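TssK (Serratia sp. FS14, PDB 5Y0E) probably serves as a trimeric baseplate component of the bacterial type VI secretion system. Local coordinates at residues D315-L320 with E438-R443; A348-V353 with E431-M437; L358-P363 with Y403-E407; F362-I368 with G384-R388. The contacts are given in a common frame with arbitrary orientation. Residue numbers count along the deposited sequence, not the author numbering.

Contact 1. Residues D315-L320 with E438-R443; sequences DNAIQL and EFWAIR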
loop_
_atom_site.group_PDB
_atom_site.type_symbol
_atom_site.label_atom_id
_atom_site.label_comp_id
_atom_site.label_asym_id
_atom_site.label_seq_id
_atom_site.Cartn_x
_atom_site.Cartn_y
_atom_site.Cartn_z
ATOM N N ASP A 315 4.819 -21.540 19.422
ATOM C CA ASP A 315 6.124 -20.911 19.557
ATOM C C ASP A 315 7.212 -21.835 20.086
ATOM O O ASP A 315 8.147 -21.378 20.732
ATOM C CB ASP A 315 5.987 -19.685 20.458
ATOM C CG ASP A 315 5.163 -19.959 21.701
ATOM O OD1 ASP A 315 5.109 -21.124 22.153
ATOM O OD2 ASP A 315 4.570 -18.998 22.231
ATOM N N ASN A 316 7.119 -23.134 19.813
ATOM C CA ASN A 316 8.192 -24.035 20.209
ATOM C C ASN A 316 9.523 -23.670 19.586
ATOM O O ASN A 316 10.558 -24.144 20.056
ATOM C CB ASN A 316 7.859 -25.464 19.821
ATOM C CG ASN A 316 6.716 -26.013 20.608
ATOM O OD1 ASN A 316 6.170 -25.338 21.475
ATOM N ND2 ASN A 316 6.326 -27.233 20.301
ATOM N N ALA A 317 9.523 -22.845 18.542
ATOM C CA ALA A 317 10.733 -22.537 17.806
ATOM C C ALA A 317 10.517 -21.245 17.043
ATOM O O ALA A 317 9.383 -20.845 16.792
ATOM C CB ALA A 317 11.103 -23.671 16.852
ATOM N N ILE A 318 11.607 -20.576 16.705
ATOM C CA ILE A 318 11.576 -19.313 16.011
ATOM C C ILE A 318 12.762 -19.225 15.108
ATOM O O ILE A 318 13.843 -19.460 15.530
ATOM C CB ILE A 318 11.637 -18.165 17.015
ATOM C CG1 ILE A 318 10.284 -17.947 17.634
ATOM C CG2 ILE A 318 12.009 -16.878 16.348
ATOM C CD1 ILE A 318 10.340 -17.186 18.918
ATOM N N GLN A 319 12.565 -18.880 13.854
ATOM C CA GLN A 319 13.670 -18.807 12.936
ATOM C C GLN A 319 14.352 -17.471 13.015
ATOM O O GLN A 319 13.722 -16.477 13.181
ATOM C CB GLN A 319 13.183 -19.065 11.529
ATOM C CG GLN A 319 14.259 -19.131 10.490
ATOM C CD GLN A 319 13.751 -19.649 9.190
ATOM O OE1 GLN A 319 12.593 -19.921 9.048
ATOM N NE2 GLN A 319 14.617 -19.782 8.237
ATOM N N LEU A 320 15.658 -17.448 12.890
ATOM C CA LEU A 320 16.351 -16.202 12.949
ATOM C C LEU A 320 16.891 -15.906 11.587
ATOM O O LEU A 320 17.453 -16.751 10.966
ATOM C CB LEU A 320 17.495 -16.302 13.925
ATOM C CG LEU A 320 17.263 -15.864 15.355
ATOM C CD1 LEU A 320 16.019 -16.467 15.948
ATOM C CD2 LEU A 320 18.458 -16.267 16.179
ATOM N N GLU A 438 20.040 -22.142 7.437
ATOM C CA GLU A 438 18.931 -21.686 8.241
ATOM C C GLU A 438 19.402 -21.680 9.681
ATOM O O GLU A 438 20.178 -22.543 10.092
ATOM C CB GLU A 438 17.701 -22.577 8.078
ATOM C CG GLU A 438 17.188 -22.642 6.677
ATOM C CD GLU A 438 15.904 -23.425 6.542
ATOM O OE1 GLU A 438 15.442 -23.992 7.538
ATOM O OE2 GLU A 438 15.351 -23.484 5.434
ATOM N N PHE A 439 18.957 -20.691 10.433
ATOM C CA PHE A 439 19.346 -20.528 11.819
ATOM C C PHE A 439 18.081 -20.533 12.647
ATOM O O PHE A 439 17.204 -19.689 12.457
ATOM C CB PHE A 439 20.126 -19.236 12.014
ATOM C CG PHE A 439 20.828 -19.161 13.308
ATOM C CD1 PHE A 439 21.982 -19.859 13.509
ATOM C CD2 PHE A 439 20.333 -18.395 14.332
ATOM C CE1 PHE A 439 22.633 -19.798 14.705
ATOM C CE2 PHE A 439 20.988 -18.329 15.540
ATOM C CZ PHE A 439 22.139 -19.029 15.721
ATOM N N TRP A 440 17.977 -21.490 13.543
ATOM C CA TRP A 440 16.780 -21.653 14.338
ATOM C C TRP A 440 17.097 -21.598 15.819
ATOM O O TRP A 440 18.169 -22.011 16.260
ATOM C CB TRP A 440 16.110 -22.972 14.024
ATOM C CG TRP A 440 15.440 -23.024 12.711
ATOM C CD1 TRP A 440 15.989 -23.386 11.529
ATOM C CD2 TRP A 440 14.072 -22.737 12.446
ATOM N NE1 TRP A 440 15.052 -23.333 10.540
ATOM C CE2 TRP A 440 13.863 -22.945 11.082
ATOM C CE3 TRP A 440 13.003 -22.323 13.236
ATOM C CZ2 TRP A 440 12.643 -22.755 10.490
ATOM C CZ3 TRP A 440 11.790 -22.136 12.645
ATOM C CH2 TRP A 440 11.618 -22.347 11.285
ATOM N N ALA A 441 16.135 -21.103 16.583
ATOM C CA ALA A 441 16.170 -21.133 18.033
ATOM C C ALA A 441 15.007 -21.982 18.507
ATOM O O ALA A 441 13.889 -21.814 18.020
ATOM C CB ALA A 441 16.084 -19.730 18.609
ATOM N N ILE A 442 15.271 -22.898 19.442
ATOM C CA ILE A 442 14.298 -23.905 19.851
ATOM C C ILE A 442 14.091 -23.827 21.352
ATOM O O ILE A 442 15.030 -24.033 22.123
ATOM C CB ILE A 442 14.738 -25.314 19.448
ATOM C CG1 ILE A 442 15.057 -25.335 17.962
ATOM C CG2 ILE A 442 13.656 -26.301 19.750
ATOM C CD1 ILE A 442 15.313 -26.695 17.402
ATOM N N ARG A 443 12.859 -23.566 21.761
ATOM C CA ARG A 443 12.559 -23.388 23.168
ATOM C C ARG A 443 12.805 -24.678 23.942
ATOM O O ARG A 443 12.557 -25.780 23.448
ATOM C CB ARG A 443 11.113 -22.941 23.326
ATOM C CG ARG A 443 10.827 -22.265 24.637
ATOM C CD ARG A 443 9.345 -21.956 24.819
ATOM N NE ARG A 443 8.818 -21.047 23.804
ATOM C CZ ARG A 443 8.989 -19.730 23.813
ATOM N NH1 ARG A 443 9.687 -19.164 24.781
ATOM N NH2 ARG A 443 8.469 -18.979 22.853
HETATM O O HOH W 1 17.701 -18.548 8.975
#

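Contact 2. Residues A348-V353 with E431-M437; sequences AVRADV and EFPGLDM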
loop_
_atom_site.group_PDB
_atom_site.type_symbol
_atom_site.label_atom_id
_atom_site.label_comp_id
_atom_site.label_asym_id
_atom_site.label_seq_id
_atom_site.Cartn_x
_atom_site.Cartn_y
_atom_site.Cartn_z
ATOM N N ALA A 348 20.931 -25.208 10.083
ATOM C CA ALA A 348 20.585 -26.173 9.074
ATOM C C ALA A 348 21.456 -25.784 7.931
ATOM O O ALA A 348 21.384 -24.689 7.484
ATOM C CB ALA A 348 19.132 -26.033 8.707
ATOM N N VAL A 349 22.265 -26.704 7.447
ATOM C CA VAL A 349 23.227 -26.406 6.413
ATOM C C VAL A 349 23.250 -27.388 5.261
ATOM O O VAL A 349 23.073 -28.551 5.458
ATOM C CB VAL A 349 24.611 -26.386 7.081
ATOM C CG1 VAL A 349 25.728 -26.015 6.141
ATOM C CG2 VAL A 349 24.606 -25.461 8.265
ATOM N N ARG A 350 23.427 -26.892 4.049
ATOM C CA ARG A 350 23.571 -27.708 2.858
ATOM C C ARG A 350 24.533 -26.978 1.961
ATOM O O ARG A 350 24.541 -25.782 1.935
ATOM C CB ARG A 350 22.254 -27.935 2.140
ATOM C CG ARG A 350 22.186 -27.263 0.792
ATOM C CD ARG A 350 21.477 -28.084 -0.248
ATOM N NE ARG A 350 22.331 -28.408 -1.376
ATOM C CZ ARG A 350 23.152 -27.573 -1.970
ATOM N NH1 ARG A 350 23.877 -27.972 -2.970
ATOM N NH2 ARG A 350 23.254 -26.349 -1.561
ATOM N N ALA A 351 25.371 -27.697 1.248
ATOM C CA ALA A 351 26.320 -27.075 0.360
ATOM C C ALA A 351 26.728 -28.039 -0.712
ATOM O O ALA A 351 26.464 -29.199 -0.617
ATOM C CB ALA A 351 27.537 -26.625 1.126
ATOM N N ASP A 352 27.398 -27.553 -1.735
ATOM C CA ASP A 352 27.817 -28.429 -2.798
ATOM C C ASP A 352 29.207 -28.966 -2.593
ATOM O O ASP A 352 30.046 -28.859 -3.440
ATOM C CB ASP A 352 27.701 -27.734 -4.130
ATOM C CG ASP A 352 26.358 -27.904 -4.746
ATOM O OD1 ASP A 352 25.963 -29.034 -4.942
ATOM O OD2 ASP A 352 25.672 -26.929 -5.037
ATOM N N VAL A 353 29.438 -29.548 -1.442
ATOM C CA VAL A 353 30.726 -30.155 -1.146
ATOM C C VAL A 353 30.507 -31.623 -0.815
ATOM O O VAL A 353 29.375 -32.097 -0.797
ATOM C CB VAL A 353 31.424 -29.420 0.005
ATOM C CG1 VAL A 353 31.347 -27.938 -0.226
ATOM C CG2 VAL A 353 30.777 -29.775 1.312
ATOM N N GLU A 431 34.849 -21.811 1.354
ATOM C CA GLU A 431 35.111 -22.734 0.258
ATOM C C GLU A 431 33.875 -23.568 -0.075
ATOM O O GLU A 431 33.995 -24.732 -0.450
ATOM C CB GLU A 431 36.276 -23.661 0.606
ATOM C CG GLU A 431 36.014 -24.506 1.858
ATOM C CD GLU A 431 36.822 -25.789 1.904
ATOM O OE1 GLU A 431 37.219 -26.290 0.834
ATOM O OE2 GLU A 431 37.062 -26.303 3.016
ATOM N N PHE A 432 32.676 -23.003 0.054
ATOM C CA PHE A 432 31.455 -23.799 0.114
ATOM C C PHE A 432 30.471 -23.397 -0.974
ATOM O O PHE A 432 29.499 -22.679 -0.714
ATOM C CB PHE A 432 30.813 -23.681 1.485
ATOM C CG PHE A 432 31.673 -24.193 2.585
ATOM C CD1 PHE A 432 32.584 -23.372 3.201
ATOM C CD2 PHE A 432 31.574 -25.498 2.999
ATOM C CE1 PHE A 432 33.377 -23.844 4.218
ATOM C CE2 PHE A 432 32.363 -25.974 4.016
ATOM C CZ PHE A 432 33.266 -25.144 4.628
ATOM N N PRO A 433 30.664 -23.884 -2.188
ATOM C CA PRO A 433 29.712 -23.594 -3.253
ATOM C C PRO A 433 28.318 -24.062 -2.903
ATOM O O PRO A 433 28.120 -25.151 -2.365
ATOM C CB PRO A 433 30.272 -24.374 -4.446
ATOM C CG PRO A 433 31.160 -25.380 -3.854
ATOM C CD PRO A 433 31.751 -24.749 -2.653
ATOM N N GLY A 434 27.344 -23.238 -3.249
ATOM C CA GLY A 434 25.961 -23.613 -3.090
ATOM C C GLY A 434 25.413 -23.470 -1.695
ATOM O O GLY A 434 24.266 -23.846 -1.467
ATOM N N LEU A 435 26.185 -22.917 -0.772
ATOM C CA LEU A 435 25.790 -22.866 0.618
ATOM C C LEU A 435 24.381 -22.336 0.784
ATOM O O LEU A 435 23.994 -21.360 0.148
ATOM C CB LEU A 435 26.758 -21.993 1.391
ATOM C CG LEU A 435 26.445 -21.976 2.877
ATOM C CD1 LEU A 435 26.764 -23.330 3.434
ATOM C CD2 LEU A 435 27.254 -20.925 3.562
ATOM N N ASP A 436 23.600 -23.021 1.604
ATOM C CA ASP A 436 22.319 -22.517 2.065
ATOM C C ASP A 436 22.232 -22.826 3.545
ATOM O O ASP A 436 22.601 -23.921 3.970
ATOM C CB ASP A 436 21.141 -23.150 1.320
ATOM C CG ASP A 436 19.799 -22.652 1.828
ATOM O OD1 ASP A 436 19.562 -21.431 1.783
ATOM O OD2 ASP A 436 18.976 -23.470 2.290
ATOM N N MET A 437 21.780 -21.860 4.333
ATOM C CA MET A 437 21.734 -22.053 5.767
ATOM C C MET A 437 20.420 -21.556 6.321
ATOM O O MET A 437 19.751 -20.708 5.732
ATOM C CB MET A 437 22.877 -21.365 6.481
ATOM C CG MET A 437 24.198 -22.021 6.218
ATOM S SD MET A 437 25.561 -21.289 7.115
ATOM C CE MET A 437 25.137 -19.577 7.003
#

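Contact 3. Residues L358-P363 with Y403-E407; sequences LLTHFP and YTYFE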
loop_
_atom_site.group_PDB
_atom_site.type_symbol
_atom_site.label_atom_id
_atom_site.label_comp_id
_atom_site.label_asym_id
_atom_site.label_seq_id
_atom_site.Cartn_x
_atom_site.Cartn_y
_atom_site.Cartn_z
ATOM N N LEU A 358 32.014 -31.570 4.515
ATOM C CA LEU A 358 31.083 -30.748 5.235
ATOM C C LEU A 358 31.043 -31.085 6.694
ATOM O O LEU A 358 30.915 -30.217 7.511
ATOM C CB LEU A 358 29.696 -30.894 4.661
ATOM C CG LEU A 358 28.716 -29.923 5.267
ATOM C CD1 LEU A 358 28.895 -28.545 4.696
ATOM C CD2 LEU A 358 27.316 -30.405 5.052
ATOM N N LEU A 359 31.169 -32.346 7.046
ATOM C CA LEU A 359 31.122 -32.694 8.435
ATOM C C LEU A 359 32.357 -32.292 9.191
ATOM O O LEU A 359 32.301 -32.075 10.380
ATOM C CB LEU A 359 30.877 -34.171 8.605
ATOM C CG LEU A 359 29.459 -34.564 8.285
ATOM C CD1 LEU A 359 29.392 -36.056 8.163
ATOM C CD2 LEU A 359 28.479 -34.094 9.323
ATOM N N THR A 360 33.459 -32.149 8.495
ATOM C CA THR A 360 34.671 -31.787 9.174
ATOM C C THR A 360 35.007 -30.328 9.037
ATOM O O THR A 360 35.161 -29.640 10.011
ATOM C CB THR A 360 35.843 -32.654 8.718
ATOM O OG1 THR A 360 35.909 -32.650 7.302
ATOM C CG2 THR A 360 35.627 -34.053 9.145
ATOM N N HIS A 361 35.085 -29.836 7.827
ATOM C CA HIS A 361 35.449 -28.457 7.646
ATOM C C HIS A 361 34.462 -27.423 8.142
ATOM O O HIS A 361 34.858 -26.403 8.659
ATOM C CB HIS A 361 35.752 -28.184 6.185
ATOM C CG HIS A 361 36.888 -28.986 5.645
ATOM N ND1 HIS A 361 37.557 -28.644 4.497
ATOM C CD2 HIS A 361 37.472 -30.114 6.098
ATOM C CE1 HIS A 361 38.502 -29.530 4.265
ATOM N NE2 HIS A 361 38.467 -30.435 5.219
ATOM N N PHE A 362 33.177 -27.658 7.994
ATOM C CA PHE A 362 32.223 -26.648 8.408
ATOM C C PHE A 362 32.295 -26.269 9.865
ATOM O O PHE A 362 32.337 -25.109 10.194
ATOM C CB PHE A 362 30.811 -27.057 8.061
ATOM C CG PHE A 362 29.803 -26.009 8.352
ATOM C CD1 PHE A 362 29.526 -25.045 7.439
ATOM C CD2 PHE A 362 29.144 -25.994 9.540
ATOM C CE1 PHE A 362 28.603 -24.080 7.700
ATOM C CE2 PHE A 362 28.221 -25.027 9.814
ATOM C CZ PHE A 362 27.953 -24.067 8.892
ATOM N N PRO A 363 32.320 -27.254 10.741
ATOM C CA PRO A 363 32.357 -26.974 12.168
ATOM C C PRO A 363 33.613 -26.270 12.611
ATOM O O PRO A 363 33.581 -25.634 13.641
ATOM C CB PRO A 363 32.291 -28.352 12.794
ATOM C CG PRO A 363 31.731 -29.219 11.754
ATOM C CD PRO A 363 32.263 -28.688 10.484
ATOM N N TYR A 403 20.027 -31.793 4.288
ATOM C CA TYR A 403 20.712 -30.829 5.125
ATOM C C TYR A 403 21.330 -31.521 6.327
ATOM O O TYR A 403 20.886 -32.580 6.768
ATOM C CB TYR A 403 19.766 -29.736 5.615
ATOM C CG TYR A 403 19.401 -28.678 4.617
ATOM C CD1 TYR A 403 18.866 -29.005 3.384
ATOM C CD2 TYR A 403 19.557 -27.345 4.925
ATOM C CE1 TYR A 403 18.504 -28.032 2.488
ATOM C CE2 TYR A 403 19.205 -26.371 4.045
ATOM C CZ TYR A 403 18.678 -26.710 2.823
ATOM O OH TYR A 403 18.328 -25.712 1.945
ATOM N N THR A 404 22.355 -30.893 6.862
ATOM C CA THR A 404 22.981 -31.310 8.091
ATOM C C THR A 404 22.654 -30.281 9.145
ATOM O O THR A 404 22.586 -29.087 8.857
ATOM C CB THR A 404 24.483 -31.442 7.922
ATOM O OG1 THR A 404 24.734 -32.403 6.909
ATOM C CG2 THR A 404 25.128 -31.921 9.180
ATOM N N TYR A 405 22.434 -30.756 10.358
ATOM C CA TYR A 405 21.956 -29.935 11.449
ATOM C C TYR A 405 23.006 -29.942 12.534
ATOM O O TYR A 405 23.370 -31.003 13.043
ATOM C CB TYR A 405 20.623 -30.450 11.963
ATOM C CG TYR A 405 19.563 -30.246 10.944
ATOM C CD1 TYR A 405 19.454 -31.093 9.849
ATOM C CD2 TYR A 405 18.691 -29.186 11.047
ATOM C CE1 TYR A 405 18.508 -30.888 8.907
ATOM C CE2 TYR A 405 17.739 -28.975 10.109
ATOM C CZ TYR A 405 17.649 -29.817 9.039
ATOM O OH TYR A 405 16.673 -29.577 8.120
ATOM N N PHE A 406 23.502 -28.767 12.862
ATOM C CA PHE A 406 24.516 -28.600 13.882
ATOM C C PHE A 406 23.891 -27.875 15.051
ATOM O O PHE A 406 23.353 -26.781 14.886
ATOM C CB PHE A 406 25.700 -27.815 13.338
ATOM C CG PHE A 406 26.375 -28.479 12.200
ATOM C CD1 PHE A 406 27.360 -29.411 12.422
ATOM C CD2 PHE A 406 26.022 -28.180 10.906
ATOM C CE1 PHE A 406 27.987 -30.027 11.385
ATOM C CE2 PHE A 406 26.655 -28.802 9.854
ATOM C CZ PHE A 406 27.641 -29.723 10.098
ATOM N N GLU A 407 23.943 -28.482 16.219
ATOM C CA GLU A 407 23.585 -27.765 17.425
ATOM C C GLU A 407 24.791 -26.975 17.908
ATOM O O GLU A 407 25.934 -27.420 17.772
ATOM C CB GLU A 407 23.106 -28.737 18.496
ATOM C CG GLU A 407 22.548 -28.091 19.742
ATOM C CD GLU A 407 21.562 -28.997 20.460
ATOM O OE1 GLU A 407 21.606 -30.223 20.220
ATOM O OE2 GLU A 407 20.743 -28.480 21.248
#

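Contact 4. Residues F362-I368 with G384-R388; sequences FPAQMKI and GIGLR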
loop_
_atom_site.group_PDB
_atom_site.type_symbol
_atom_site.label_atom_id
_atom_site.label_comp_id
_atom_site.label_asym_id
_atom_site.label_seq_id
_atom_site.Cartn_x
_atom_site.Cartn_y
_atom_site.Cartn_z
ATOM N N PHE A 362 33.177 -27.658 7.994
ATOM C CA PHE A 362 32.223 -26.648 8.408
ATOM C C PHE A 362 32.295 -26.269 9.865
ATOM O O PHE A 362 32.337 -25.109 10.194
ATOM C CB PHE A 362 30.811 -27.057 8.061
ATOM C CG PHE A 362 29.803 -26.009 8.352
ATOM C CD1 PHE A 362 29.526 -25.045 7.439
ATOM C CD2 PHE A 362 29.144 -25.994 9.540
ATOM C CE1 PHE A 362 28.603 -24.080 7.700
ATOM C CE2 PHE A 362 28.221 -25.027 9.814
ATOM C CZ PHE A 362 27.953 -24.067 8.892
ATOM N N PRO A 363 32.320 -27.254 10.741
ATOM C CA PRO A 363 32.357 -26.974 12.168
ATOM C C PRO A 363 33.613 -26.270 12.611
ATOM O O PRO A 363 33.581 -25.634 13.641
ATOM C CB PRO A 363 32.291 -28.352 12.794
ATOM C CG PRO A 363 31.731 -29.219 11.754
ATOM C CD PRO A 363 32.263 -28.688 10.484
ATOM N N ALA A 364 34.699 -26.398 11.865
ATOM C CA ALA A 364 35.928 -25.726 12.183
ATOM C C ALA A 364 35.955 -24.351 11.556
ATOM O O ALA A 364 36.285 -23.380 12.193
ATOM C CB ALA A 364 37.093 -26.541 11.682
ATOM N N GLN A 365 35.563 -24.260 10.303
ATOM C CA GLN A 365 35.597 -22.991 9.600
ATOM C C GLN A 365 34.463 -22.018 9.869
ATOM O O GLN A 365 34.431 -20.939 9.308
ATOM C CB GLN A 365 35.695 -23.239 8.113
ATOM C CG GLN A 365 37.099 -23.522 7.667
ATOM C CD GLN A 365 37.159 -24.540 6.572
ATOM O OE1 GLN A 365 37.593 -25.662 6.784
ATOM N NE2 GLN A 365 36.741 -24.149 5.388
ATOM N N MET A 366 33.513 -22.398 10.696
ATOM C CA MET A 366 32.442 -21.495 10.998
ATOM C C MET A 366 32.631 -21.097 12.426
ATOM O O MET A 366 32.469 -21.889 13.321
ATOM C CB MET A 366 31.088 -22.148 10.783
ATOM C CG MET A 366 29.920 -21.399 11.394
ATOM S SD MET A 366 29.571 -19.814 10.647
ATOM C CE MET A 366 28.347 -20.232 9.435
ATOM N N LYS A 367 33.025 -19.858 12.620
ATOM C CA LYS A 367 33.256 -19.337 13.938
ATOM C C LYS A 367 32.070 -18.517 14.342
ATOM O O LYS A 367 31.663 -17.609 13.641
ATOM C CB LYS A 367 34.513 -18.477 13.939
ATOM N N ILE A 368 31.516 -18.841 15.489
ATOM C CA ILE A 368 30.357 -18.133 15.951
ATOM C C ILE A 368 30.641 -17.421 17.253
ATOM O O ILE A 368 31.156 -18.002 18.189
ATOM C CB ILE A 368 29.168 -19.091 16.118
ATOM C CG1 ILE A 368 28.612 -19.494 14.769
ATOM C CG2 ILE A 368 28.054 -18.457 16.907
ATOM C CD1 ILE A 368 27.932 -20.830 14.803
ATOM N N GLY A 384 35.473 -20.603 18.567
ATOM C CA GLY A 384 34.223 -19.921 18.790
ATOM C C GLY A 384 33.280 -20.898 19.445
ATOM O O GLY A 384 33.688 -21.922 19.973
ATOM N N ILE A 385 32.004 -20.584 19.442
ATOM C CA ILE A 385 31.063 -21.530 20.027
ATOM C C ILE A 385 31.081 -22.823 19.219
ATOM O O ILE A 385 31.142 -22.803 17.985
ATOM C CB ILE A 385 29.654 -20.921 20.111
ATOM C CG1 ILE A 385 29.619 -19.835 21.175
ATOM C CG2 ILE A 385 28.647 -21.974 20.470
ATOM C CD1 ILE A 385 29.616 -18.464 20.624
ATOM N N GLY A 386 31.079 -23.959 19.916
ATOM C CA GLY A 386 31.182 -25.229 19.246
ATOM C C GLY A 386 29.895 -25.625 18.552
ATOM O O GLY A 386 28.793 -25.288 18.966
ATOM N N LEU A 387 30.061 -26.373 17.476
ATOM C CA LEU A 387 28.966 -26.897 16.680
ATOM C C LEU A 387 28.997 -28.412 16.756
ATOM O O LEU A 387 30.004 -29.031 16.424
ATOM C CB LEU A 387 29.061 -26.429 15.233
ATOM C CG LEU A 387 29.100 -24.909 15.167
ATOM C CD1 LEU A 387 29.639 -24.378 13.853
ATOM C CD2 LEU A 387 27.713 -24.418 15.439
ATOM N N ARG A 388 27.898 -29.001 17.192
ATOM C CA ARG A 388 27.777 -30.439 17.346
ATOM C C ARG A 388 26.799 -30.936 16.293
ATOM O O ARG A 388 25.683 -30.423 16.190
ATOM C CB ARG A 388 27.299 -30.779 18.755
ATOM C CG ARG A 388 26.801 -32.191 18.951
ATOM C CD ARG A 388 26.353 -32.385 20.397
ATOM N NE ARG A 388 27.332 -31.844 21.341
ATOM C CZ ARG A 388 28.390 -32.518 21.779
ATOM N NH1 ARG A 388 29.236 -31.954 22.635
ATOM N NH2 ARG A 388 28.602 -33.758 21.354
#

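Contact 1. Residues D315-L320 with E438-R443
Gln319 and Trp440 make the best fit here: the indole lies flat against the neighbouring strand, and Gln319 CB sits over its face, 3.5 Å from the centroid of the six-membered ring and 9° off the normal, a CH-pi contact. The ring also reaches back along 315-320, with Trp440 CE3 4.3 Å from Ala317 CB; the small methyl of Ala317 forms the hollow that the indole and Ile442 border, Ile442 CG1 lying 4.4 Å from the same Ala317 CB. Trp440 is held in this pose by its own strand, NE1 donating to Glu438 OE1 at 3.1 Å, while OE2 of Glu438 is taken by His400. On the other face, Leu320 drops into the gap between Phe439 and Ala441: its CD2 meets the edge of the Phe439 ring at CE2, 3.3 Å away, and its CD1 covers Ala441 CB at 4.2 Å. Backbone bonds set the register, Ile318 N to Ala441 O at 2.9 Å and Ala441 N to Ile318 O at 3.0 Å. A water joins Leu320 O to Phe439 N. At the far end Arg443 reaches across, NE and NH2 both donating to Asp315 O at 3.2 Å. These are two neighbouring antiparallel strands, 317-324 and 436-443, in the middle of the eight-stranded antiparallel sheet of the C-terminal domain.

Contact 2. Residues A348-V353 with E431-M437
This is an antiparallel strand pairing that runs on into a turn, at one end of two neighbouring inner strands of the C-terminal sheet, where 343-350 finishes and 436-443 begins. Arg350 and Asp436 form the hydrogen-bonded pair, with Arg350 N to Asp436 O at 3.1 Å and Asp436 N to Arg350 O at 2.9 Å. Beyond them the type II turn from Phe432 to Leu435 brings Pro433 O within 2.6 Å of Asp352 N, a further hydrogen bond. Gly434 suits the turn, having positive phi and no CB, which would clash with Asp352 OD2. Beside it, Val349 CG1 and Ala351 CB approach Leu435 CD1 at 4.0 and 4.1 Å, and Val353 CG1 rests 4.1 Å from Phe432 CD2. Asp436 OD2 is bonded to Tyr403, and Asp352 packs on Val392 of a second subunit. Arg350 NH1 bridges to Asp352 OD2 at 2.9 Å, while its NH2 makes a weak bond to Gly434 O at 2.7 Å: the charge is met by Asp352, and the firmer tie to the turn is the backbone bond to Pro433.

Contact 3. Residues L358-P363 with Y403-E407
Phe406 projects from its strand toward the helix and lays its ring beside that of Phe362, CE2 of Phe406 being 3.8 Å from Phe362 CD2. This is helix-on-sheet packing within an alpha+beta domain: helix 355-365 covers one face of the antiparallel sheet, and the axis of its 358-363 part lies 10.8 Å from that of strand 404-407, inclined to it by 41°. The two rings are nearly parallel, planes at 25°, but slid so far apart, with centroids at 5.1 Å, that they barely overlap. Phe406 touches the next residue of the helix, Pro363, as well. Phe362 also rests on Leu347 and Val349 of strand 343-350, so it spans two adjacent strands. Toward the start of the segment the partner is Thr404: Leu359 CD2 lies 4.0 Å from its methyl CG2, and Leu358 CD2 is 3.8 Å from its hydroxyl OG1. Every contact between the two segments is van der Waals in kind. At the other end, where the helix kinks, Pro363 CG meets Phe406 CE1 at 3.8 Å.

Contact 4. Residues F362-I368 with G384-R388
Leu387 is the apolar centre, and its CB points toward the helix-to-strand junction of the other segment. Its CD1 is enclosed by three residues, Phe362 CE2 at 4.3 Å, Pro363 CA at 4.1 Å and Met366 CG at 3.9 Å, while its CD2 touches Ile368 CD1 at 3.7 Å. One leucine therefore fills the corner where helix 355-365 gives way to strand 366-370, and Met366 is the first residue to leave helical angles. Farther out, Ile368 and Ile385 continue the apolar surface, Ile368 CG2 lying 4.0 Å from Ile385 CD1. The polar edge is a single backbone hydrogen bond, nearly straight: Ile385 N donates to Ile368 O over 3.0 Å at 176°. Beside it Gly384 CA comes within 3.7 Å of the same Ile368 O. A CB on Gly384 would clash with that oxygen, so glycine lets the chain pass this close. Strands 366-370 and 387-389 are the outermost of the eight-stranded sheet within this chain, so the contact brings its two edges together, through the Leu387 side chain and the Ile385 bond just before strand 387-389. Around it, Met366 and Ile368 pack on Leu426 of strand 423-428, Leu387 and Ile385 on Leu408 of strand 404-408, and Ile385 also reaches Leu414 and Met418 of helix 414-419, while helix 355-365 brings in Phe362 and Pro363.

All four contacts belong to one eight-stranded antiparallel sheet and the helix against it. Contacts 1 and 2 share strand 436-443, their centres about 20 Å apart, and Glu438 O lies 2.8 Å from Ala348 N where they meet. Strand 404-408 of contact 3, whose centre is about 10 Å from that of contact 2, is the next strand of that sheet: Val349 N is 2.8 Å from Thr404 O, and Tyr403 OH is 2.4 Å from Asp436 OD2. Contacts 3 and 4, centres about 9 Å apart, share Phe362 and Pro363, and Glu407 O meets Arg388 N at 2.6 Å. Phe362 also meets contact 2, its CZ 3.7 Å from Val349 CG2, giving three contacts a common apolar core.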